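Local coordinates for protein-tyrosine-phosphatase PTP1 (Arabidopsis thaliana, PDB 6KRW) that dephosphorylates phosphotyrosine in proteins through a phosphocysteine intermediate, acting on MAP kinases such as MPK6 and, with MKP1, restraining salicylic acid and camalexin production, at residues Q15-F20 / E298-T303; S102-I107 / T253-L258; T175-R180 / R217-R222. All blocks are in the same frame, centred on the assembly; numbering follows the deposited sequence.

Contact 1: residues Q15-F20 / E298-T303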
loop_
_atom_site.group_PDB
_atom_site.type_symbol
_atom_site.label_atom_id
_atom_site.label_comp_id
_atom_site.label_asym_id
_atom_site.label_seq_id
_atom_site.Cartn_x
_atom_site.Cartn_y
_atom_site.Cartn_z
ATOM N N GLN A 15 11.539 -3.280 23.314
ATOM C CA GLN A 15 12.827 -3.684 22.705
ATOM C C GLN A 15 12.977 -3.008 21.349
ATOM O O GLN A 15 14.042 -2.417 21.083
ATOM C CB GLN A 15 12.861 -5.202 22.582
ATOM C CG GLN A 15 13.044 -5.900 23.920
ATOM C CD GLN A 15 12.630 -7.351 23.845
ATOM O OE1 GLN A 15 12.346 -7.873 22.769
ATOM N NE2 GLN A 15 12.546 -7.993 24.998
ATOM N N ALA A 16 11.936 -3.058 20.524
ATOM C CA ALA A 16 11.978 -2.401 19.202
ATOM C C ALA A 16 12.136 -0.890 19.372
ATOM O O ALA A 16 12.876 -0.277 18.609
ATOM C CB ALA A 16 10.750 -2.727 18.409
ATOM N N LEU A 17 11.413 -0.302 20.326
ATOM C CA LEU A 17 11.471 1.174 20.475
ATOM C C LEU A 17 12.909 1.602 20.772
ATOM O O LEU A 17 13.379 2.598 20.207
ATOM C CB LEU A 17 10.525 1.610 21.592
ATOM C CG LEU A 17 10.491 3.112 21.874
ATOM C CD1 LEU A 17 10.221 3.938 20.629
ATOM C CD2 LEU A 17 9.453 3.428 22.941
ATOM N N GLY A 18 13.593 0.911 21.670
ATOM C CA GLY A 18 14.975 1.295 21.995
ATOM C C GLY A 18 15.854 1.238 20.764
ATOM O O GLY A 18 16.720 2.137 20.584
ATOM N N VAL A 19 15.672 0.214 19.929
ATOM C CA VAL A 19 16.485 0.091 18.697
ATOM C C VAL A 19 16.150 1.192 17.692
ATOM O O VAL A 19 17.072 1.878 17.234
ATOM C CB VAL A 19 16.327 -1.317 18.101
ATOM C CG1 VAL A 19 16.933 -1.353 16.717
ATOM C CG2 VAL A 19 16.918 -2.364 19.044
ATOM N N PHE A 20 14.873 1.381 17.369
ATOM C CA PHE A 20 14.489 2.394 16.353
ATOM C C PHE A 20 14.821 3.805 16.853
ATOM O O PHE A 20 15.272 4.629 16.053
ATOM C CB PHE A 20 13.013 2.229 15.985
ATOM C CG PHE A 20 12.769 1.104 15.010
ATOM C CD1 PHE A 20 12.912 1.324 13.656
ATOM C CD2 PHE A 20 12.330 -0.139 15.428
ATOM C CE1 PHE A 20 12.654 0.318 12.740
ATOM C CE2 PHE A 20 12.115 -1.159 14.507
ATOM C CZ PHE A 20 12.310 -0.940 13.173
ATOM N N GLU A 298 4.815 5.406 16.552
ATOM C CA GLU A 298 3.746 4.427 16.828
ATOM C C GLU A 298 4.149 3.544 18.008
ATOM O O GLU A 298 3.285 3.208 18.837
ATOM C CB GLU A 298 3.365 3.636 15.589
ATOM C CG GLU A 298 2.135 2.788 15.817
ATOM C CD GLU A 298 0.878 3.561 16.154
ATOM O OE1 GLU A 298 0.871 4.767 15.921
ATOM O OE2 GLU A 298 -0.075 2.932 16.610
ATOM N N LEU A 299 5.408 3.118 18.064
ATOM C CA LEU A 299 5.896 2.308 19.210
ATOM C C LEU A 299 5.776 3.101 20.523
ATOM O O LEU A 299 5.510 2.458 21.555
ATOM C CB LEU A 299 7.338 1.864 18.971
ATOM C CG LEU A 299 7.519 0.784 17.903
ATOM C CD1 LEU A 299 8.987 0.561 17.587
ATOM C CD2 LEU A 299 6.852 -0.524 18.335
ATOM N N GLU A 300 5.922 4.430 20.496
ATOM C CA GLU A 300 5.721 5.262 21.711
ATOM C C GLU A 300 4.244 5.220 22.122
ATOM O O GLU A 300 3.992 5.067 23.335
ATOM C CB GLU A 300 6.201 6.686 21.467
ATOM C CG GLU A 300 7.694 6.811 21.456
ATOM C CD GLU A 300 8.240 8.184 21.101
ATOM O OE1 GLU A 300 7.450 9.080 20.662
ATOM O OE2 GLU A 300 9.469 8.369 21.301
ATOM N N ASP A 301 3.321 5.290 21.161
ATOM C CA ASP A 301 1.869 5.171 21.458
ATOM C C ASP A 301 1.573 3.790 22.041
ATOM O O ASP A 301 0.853 3.721 23.049
ATOM C CB ASP A 301 1.027 5.370 20.208
ATOM C CG ASP A 301 0.769 6.818 19.877
ATOM O OD1 ASP A 301 1.260 7.684 20.616
ATOM O OD2 ASP A 301 0.082 7.058 18.882
ATOM N N LEU A 302 2.139 2.735 21.443
ATOM C CA LEU A 302 1.788 1.346 21.838
ATOM C C LEU A 302 2.298 1.071 23.257
ATOM O O LEU A 302 1.680 0.250 23.954
ATOM C CB LEU A 302 2.361 0.350 20.824
ATOM C CG LEU A 302 1.662 0.334 19.464
ATOM C CD1 LEU A 302 2.526 -0.353 18.415
ATOM C CD2 LEU A 302 0.288 -0.323 19.563
ATOM N N THR A 303 3.355 1.764 23.686
ATOM C CA THR A 303 3.987 1.464 25.000
ATOM C C THR A 303 3.651 2.544 26.027
ATOM O O THR A 303 4.173 2.449 27.155
ATOM C CB THR A 303 5.503 1.330 24.861
ATOM O OG1 THR A 303 6.031 2.543 24.314
ATOM C CG2 THR A 303 5.876 0.147 23.997
#
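A16 opens the contact with its methyl, CB, lying 3.8 Å from CD1 of L299. One residue on, L17 brings most of what segment 15-20 contributes. Its CG is anti to the backbone N (chi1 179°), and the side chain slides past that of L299 in the opposite direction, L17 CD1 coming to 3.9 Å from L299 CB. Both L17 methyls lie by CG of E300, CD1 the nearer at 3.9 Å, the two side chains crossing at about a right angle, and CD2 in addition reaches OG1 of T303 at 3.8 Å. That hydroxyl is turned back onto its own helix, where it donates to L299 O at 2.8 Å, with L17 CD2 packed beside it. The carboxylate of E300 looks elsewhere, to a salt bridge with R21. F20 closes the segment, its ring atom CD2 4.0 Å from L299 CD1, which also lies by A16 CB and the backbone N of L17. The axes of the two segments run roughly antiparallel (149°), 9.6 Å apart at closest approach. Helix 7-24 lies against the C-terminal part of helix 285-303, and helix 242-259 packs on both, with I257 and T253 against A16 and F20, and I254 against L299.

Contact 2: residues S102-I107 / T253-L258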
loop_
_atom_site.group_PDB
_atom_site.type_symbol
_atom_site.label_atom_id
_atom_site.label_comp_id
_atom_site.label_asym_id
_atom_site.label_seq_id
_atom_site.Cartn_x
_atom_site.Cartn_y
_atom_site.Cartn_z
ATOM N N SER A 102 -1.752 -12.820 11.730
ATOM C CA SER A 102 -1.601 -11.512 12.425
ATOM C C SER A 102 -0.889 -10.488 11.541
ATOM O O SER A 102 -0.731 -9.359 12.001
ATOM C CB SER A 102 -0.875 -11.679 13.735
ATOM O OG SER A 102 -1.536 -12.628 14.554
ATOM N N ILE A 103 -0.423 -10.881 10.347
ATOM C CA ILE A 103 0.375 -9.983 9.467
ATOM C C ILE A 103 -0.357 -9.821 8.136
ATOM O O ILE A 103 -0.576 -10.825 7.446
ATOM C CB ILE A 103 1.813 -10.505 9.333
ATOM C CG1 ILE A 103 2.440 -10.674 10.720
ATOM C CG2 ILE A 103 2.603 -9.561 8.443
ATOM C CD1 ILE A 103 3.729 -11.397 10.730
ATOM N N SER A 104 -0.766 -8.583 7.821
ATOM C CA SER A 104 -1.464 -8.253 6.564
ATOM C C SER A 104 -0.554 -8.515 5.361
ATOM O O SER A 104 0.674 -8.270 5.438
ATOM C CB SER A 104 -1.899 -6.820 6.516
ATOM O OG SER A 104 -2.654 -6.463 7.687
ATOM N N GLN A 105 -1.190 -8.896 4.269
ATOM C CA GLN A 105 -0.558 -8.845 2.949
ATOM C C GLN A 105 -1.156 -7.656 2.204
ATOM O O GLN A 105 -2.320 -7.236 2.523
ATOM C CB GLN A 105 -0.725 -10.173 2.219
ATOM C CG GLN A 105 -2.123 -10.505 1.787
ATOM C CD GLN A 105 -2.257 -11.906 1.240
ATOM O OE1 GLN A 105 -1.281 -12.497 0.722
ATOM N NE2 GLN A 105 -3.476 -12.433 1.314
ATOM N N PHE A 106 -0.396 -7.117 1.288
ATOM C CA PHE A 106 -0.814 -5.948 0.494
ATOM C C PHE A 106 -0.826 -6.263 -0.981
ATOM O O PHE A 106 -0.053 -7.095 -1.478
ATOM C CB PHE A 106 0.086 -4.741 0.725
ATOM C CG PHE A 106 0.443 -4.502 2.159
ATOM C CD1 PHE A 106 1.572 -5.061 2.723
ATOM C CD2 PHE A 106 -0.344 -3.680 2.959
ATOM C CE1 PHE A 106 1.912 -4.850 4.042
ATOM C CE2 PHE A 106 0.005 -3.439 4.277
ATOM C CZ PHE A 106 1.129 -4.019 4.829
ATOM N N ILE A 107 -1.651 -5.555 -1.710
ATOM C CA ILE A 107 -1.524 -5.355 -3.160
ATOM C C ILE A 107 -1.045 -3.943 -3.411
ATOM O O ILE A 107 -1.818 -2.986 -3.143
ATOM C CB ILE A 107 -2.785 -5.721 -3.929
ATOM C CG1 ILE A 107 -3.064 -7.221 -3.825
ATOM C CG2 ILE A 107 -2.672 -5.284 -5.369
ATOM C CD1 ILE A 107 -4.399 -7.621 -4.405
ATOM N N THR A 253 6.065 -3.389 9.530
ATOM C CA THR A 253 7.051 -3.439 10.622
ATOM C C THR A 253 6.317 -3.560 11.953
ATOM O O THR A 253 6.709 -4.361 12.814
ATOM C CB THR A 253 7.984 -2.230 10.581
ATOM O OG1 THR A 253 8.731 -2.277 9.347
ATOM C CG2 THR A 253 8.909 -2.203 11.775
ATOM N N ILE A 254 5.348 -2.671 12.183
ATOM C CA ILE A 254 4.613 -2.701 13.475
ATOM C C ILE A 254 3.937 -4.061 13.673
ATOM O O ILE A 254 4.075 -4.635 14.763
ATOM C CB ILE A 254 3.637 -1.518 13.546
ATOM C CG1 ILE A 254 4.403 -0.195 13.579
ATOM C CG2 ILE A 254 2.671 -1.688 14.708
ATOM C CD1 ILE A 254 5.169 0.069 14.835
ATOM N N GLN A 255 3.254 -4.577 12.651
ATOM C CA GLN A 255 2.568 -5.886 12.806
ATOM C C GLN A 255 3.582 -6.973 13.139
ATOM O O GLN A 255 3.268 -7.865 13.944
ATOM C CB GLN A 255 1.800 -6.237 11.549
ATOM C CG GLN A 255 0.530 -5.435 11.414
ATOM C CD GLN A 255 -0.366 -5.918 10.309
ATOM O OE1 GLN A 255 0.118 -6.353 9.262
ATOM N NE2 GLN A 255 -1.677 -5.827 10.528
ATOM N N ARG A 256 4.723 -6.959 12.468
ATOM C CA ARG A 256 5.712 -8.042 12.693
ATOM C C ARG A 256 6.331 -7.929 14.090
ATOM O O ARG A 256 6.576 -8.957 14.711
ATOM C CB ARG A 256 6.747 -8.017 11.568
ATOM C CG ARG A 256 6.201 -8.612 10.275
ATOM C CD ARG A 256 7.060 -8.284 9.083
ATOM N NE ARG A 256 8.438 -8.740 9.246
ATOM C CZ ARG A 256 9.479 -8.153 8.690
ATOM N NH1 ARG A 256 9.296 -7.157 7.839
ATOM N NH2 ARG A 256 10.704 -8.632 8.909
ATOM N N ILE A 257 6.548 -6.719 14.604
ATOM C CA ILE A 257 7.019 -6.554 16.003
ATOM C C ILE A 257 5.973 -7.158 16.941
ATOM O O ILE A 257 6.342 -7.928 17.835
ATOM C CB ILE A 257 7.311 -5.083 16.325
ATOM C CG1 ILE A 257 8.498 -4.567 15.515
ATOM C CG2 ILE A 257 7.509 -4.890 17.827
ATOM C CD1 ILE A 257 8.582 -3.043 15.479
ATOM N N LEU A 258 4.700 -6.836 16.722
ATOM C CA LEU A 258 3.610 -7.309 17.605
ATOM C C LEU A 258 3.452 -8.825 17.497
ATOM O O LEU A 258 2.946 -9.431 18.451
ATOM C CB LEU A 258 2.310 -6.607 17.215
ATOM C CG LEU A 258 2.241 -5.137 17.601
ATOM C CD1 LEU A 258 0.992 -4.497 17.008
ATOM C CD2 LEU A 258 2.237 -4.984 19.121
HETATM O O HOH W 1 0.678 -8.552 14.528
HETATM O O HOH W 2 1.931 -6.394 7.109
#
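OE1 of Q255 centres this contact. The backbone N-H of S104 reaches it at 2.8 Å with an N-H...O angle of 162°, coming in tilted 32° from the carbonyl plane, and a water that also donates to S104 O gives it a second hydrogen bond. At the other end of the amide, Q255 NE2 donates to S104 OG at 3.1 Å, with the oxygen close to the amide plane. S104 therefore engages both ends of the amide, which fixes its flip. The glutamine can reach this far from its helix because its chain is extended beyond CG (chi2 -170°). In the PTP fold these residues lead into strand 106-109 of the central sheet, next to strand 233-236, and helix 242-259 starts at the end of the signature loop, C237-R243, which probably binds the substrate phosphate. A second water links S102 O and Q255 O, donating to the latter at 2.7 Å. I103 CD1 packs 3.8 Å from R256 CG, while the guanidinium of R256 turns off to a salt bridge with D261. S104 OG has a further hydrogen-bond partner in H251 NE2, from the same helix, and F106 sets its ring edge-to-face with that histidine.

Contact 3: residues T175-R180 / R217-R222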
loop_
_atom_site.group_PDB
_atom_site.type_symbol
_atom_site.label_atom_id
_atom_site.label_comp_id
_atom_site.label_asym_id
_atom_site.label_seq_id
_atom_site.Cartn_x
_atom_site.Cartn_y
_atom_site.Cartn_z
ATOM N N THR A 175 -7.522 14.422 11.188
ATOM C CA THR A 175 -6.153 14.323 10.616
ATOM C C THR A 175 -6.145 14.384 9.081
ATOM O O THR A 175 -5.093 14.086 8.517
ATOM C CB THR A 175 -5.502 13.029 11.117
ATOM O OG1 THR A 175 -6.386 11.946 10.831
ATOM C CG2 THR A 175 -5.255 13.056 12.607
ATOM N N SER A 176 -7.265 14.759 8.448
ATOM C CA SER A 176 -7.473 14.967 6.987
ATOM C C SER A 176 -7.745 13.660 6.246
ATOM O O SER A 176 -7.822 13.737 5.028
ATOM C CB SER A 176 -6.407 15.776 6.267
ATOM O OG SER A 176 -5.951 16.861 7.057
ATOM N N LEU A 177 -7.977 12.541 6.925
ATOM C CA LEU A 177 -8.349 11.327 6.156
ATOM C C LEU A 177 -9.788 11.470 5.659
ATOM O O LEU A 177 -10.581 12.040 6.363
ATOM C CB LEU A 177 -8.215 10.113 7.065
ATOM C CG LEU A 177 -6.812 9.847 7.590
ATOM C CD1 LEU A 177 -6.842 8.598 8.462
ATOM C CD2 LEU A 177 -5.803 9.671 6.443
ATOM N N MET A 178 -10.070 10.883 4.499
ATOM C CA MET A 178 -11.428 10.736 3.921
ATOM C C MET A 178 -11.782 9.262 3.906
ATOM O O MET A 178 -10.985 8.471 3.310
ATOM C CB MET A 178 -11.502 11.326 2.521
ATOM C CG MET A 178 -11.639 12.821 2.509
ATOM S SD MET A 178 -11.477 13.488 0.854
ATOM C CE MET A 178 -9.701 13.350 0.613
ATOM N N LEU A 179 -12.771 8.871 4.680
ATOM C CA LEU A 179 -13.272 7.499 4.816
ATOM C C LEU A 179 -14.519 7.321 3.974
ATOM O O LEU A 179 -15.467 7.966 4.277
ATOM C CB LEU A 179 -13.499 7.162 6.285
ATOM C CG LEU A 179 -12.391 7.586 7.244
ATOM C CD1 LEU A 179 -12.807 7.307 8.676
ATOM C CD2 LEU A 179 -11.073 6.878 6.944
ATOM N N ARG A 180 -14.478 6.442 2.983
ATOM C CA ARG A 180 -15.635 6.117 2.134
ATOM C C ARG A 180 -15.967 4.642 2.268
ATOM O O ARG A 180 -15.140 3.821 1.889
ATOM C CB ARG A 180 -15.381 6.473 0.680
ATOM C CG ARG A 180 -15.092 7.934 0.409
ATOM C CD ARG A 180 -14.801 8.161 -1.052
ATOM N NE ARG A 180 -14.753 9.563 -1.454
ATOM C CZ ARG A 180 -13.668 10.346 -1.424
ATOM N NH1 ARG A 180 -12.503 9.905 -0.973
ATOM N NH2 ARG A 180 -13.752 11.593 -1.852
ATOM N N ARG A 217 -0.163 7.393 10.751
ATOM C CA ARG A 217 -0.361 6.451 11.877
ATOM C C ARG A 217 -1.853 6.235 12.147
ATOM O O ARG A 217 -2.211 5.133 12.571
ATOM C CB ARG A 217 0.427 6.920 13.099
ATOM C CG ARG A 217 1.923 6.721 12.923
ATOM C CD ARG A 217 2.728 7.043 14.159
ATOM N NE ARG A 217 2.476 8.374 14.671
ATOM C CZ ARG A 217 1.766 8.661 15.752
ATOM N NH1 ARG A 217 1.188 7.702 16.457
ATOM N NH2 ARG A 217 1.645 9.917 16.130
ATOM N N GLU A 218 -2.711 7.234 11.920
ATOM C CA GLU A 218 -4.155 6.981 12.098
ATOM C C GLU A 218 -4.636 5.917 11.102
ATOM O O GLU A 218 -5.494 5.104 11.470
ATOM C CB GLU A 218 -4.932 8.288 11.972
ATOM C CG GLU A 218 -6.398 8.078 12.265
ATOM C CD GLU A 218 -7.246 9.337 12.285
ATOM O OE1 GLU A 218 -6.759 10.379 12.734
ATOM O OE2 GLU A 218 -8.302 9.257 11.711
ATOM N N ILE A 219 -4.114 5.917 9.878
ATOM C CA ILE A 219 -4.500 4.841 8.916
ATOM C C ILE A 219 -4.157 3.487 9.547
ATOM O O ILE A 219 -5.013 2.604 9.585
ATOM C CB ILE A 219 -3.787 5.021 7.572
ATOM C CG1 ILE A 219 -4.101 6.364 6.915
ATOM C CG2 ILE A 219 -4.083 3.835 6.648
ATOM C CD1 ILE A 219 -3.292 6.658 5.677
ATOM N N LEU A 220 -2.946 3.349 10.079
ATOM C CA LEU A 220 -2.556 2.053 10.684
ATOM C C LEU A 220 -3.450 1.736 11.882
ATOM O O LEU A 220 -3.895 0.581 12.028
ATOM C CB LEU A 220 -1.078 2.115 11.085
ATOM C CG LEU A 220 -0.569 0.923 11.892
ATOM C CD1 LEU A 220 -0.772 -0.379 11.112
ATOM C CD2 LEU A 220 0.905 1.107 12.241
ATOM N N LYS A 221 -3.752 2.742 12.705
ATOM C CA LYS A 221 -4.597 2.502 13.896
ATOM C C LYS A 221 -5.985 2.009 13.473
ATOM O O LYS A 221 -6.521 1.090 14.144
ATOM C CB LYS A 221 -4.698 3.777 14.714
ATOM C CG LYS A 221 -3.407 4.182 15.398
ATOM C CD LYS A 221 -3.529 5.507 16.134
ATOM C CE LYS A 221 -2.199 6.008 16.664
ATOM N NZ LYS A 221 -1.635 5.108 17.699
ATOM N N ARG A 222 -6.535 2.557 12.392
ATOM C CA ARG A 222 -7.875 2.111 11.920
ATOM C C ARG A 222 -7.804 0.690 11.354
ATOM O O ARG A 222 -8.806 -0.018 11.372
ATOM C CB ARG A 222 -8.421 3.096 10.891
ATOM C CG ARG A 222 -8.785 4.442 11.502
ATOM C CD ARG A 222 -9.300 5.423 10.469
ATOM N NE ARG A 222 -9.701 6.669 11.132
ATOM C CZ ARG A 222 -10.821 6.844 11.801
ATOM N NH1 ARG A 222 -11.066 8.015 12.380
ATOM N NH2 ARG A 222 -11.684 5.848 11.892
#
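E218 meets T175 through a hydrogen bond, T175 OG1 donating to E218 OE1 at 2.5 Å, a length unusually short and to be read with caution; T175 OG1 is also hydrogen-bonded to T173 OG1. With CG anti to the backbone N (chi1 -175°) and the chain extended beyond it, the glutamate carries its carboxylate toward the loop. Its other oxygen, OE2, is gripped within the helix by R222: NE donates at 3.0 Å to the anti lone pair of E218 OE2, and NH1 binds the same oxygen from above the carboxylate plane, a side-on salt bridge likely to keep the glutamate ionised. L177 slides past E218 in the opposite direction, placing CD1 3.6 Å from E218 OE2. Next along, I219 offers CG1 to L177 CD2 at 3.7 Å; it also touches I199 of the sheet and Y247 of helix 242-259. In this PTP domain, helix 214-223 packs against the start of strand 178-186, with the I219 side chain about 11 Å from that of the catalytic C237. R222 ends the walk, with L179 CD1 3.7 Å above its guanidinium plane, over the centre of one face. The chains cross at about a right angle, though L179 is poorly ordered.

Overall arrangement
Contacts 1 and 2 are buried, contact 3 only partly so. Contact 1 joins the two ends of the chain, helix to helix, by largely apolar packing, with no polar bond between the two helices; contacts 2 and 3 each join a helix to the lead-in of a sheet strand, and both turn polar there. In contact 2 a neutral amide and waters satisfy loop backbone, whereas contact 3 sets a carboxylate and a guanidinium beside leucines. Helix 242-259 connects all three: I254 packs on L302 of contact 1 and, through CG1, on L220 of contact 3. Contacts 1 and 3 also meet through charge, D301 OD2 bridging to R217 NH1 and K221 NZ.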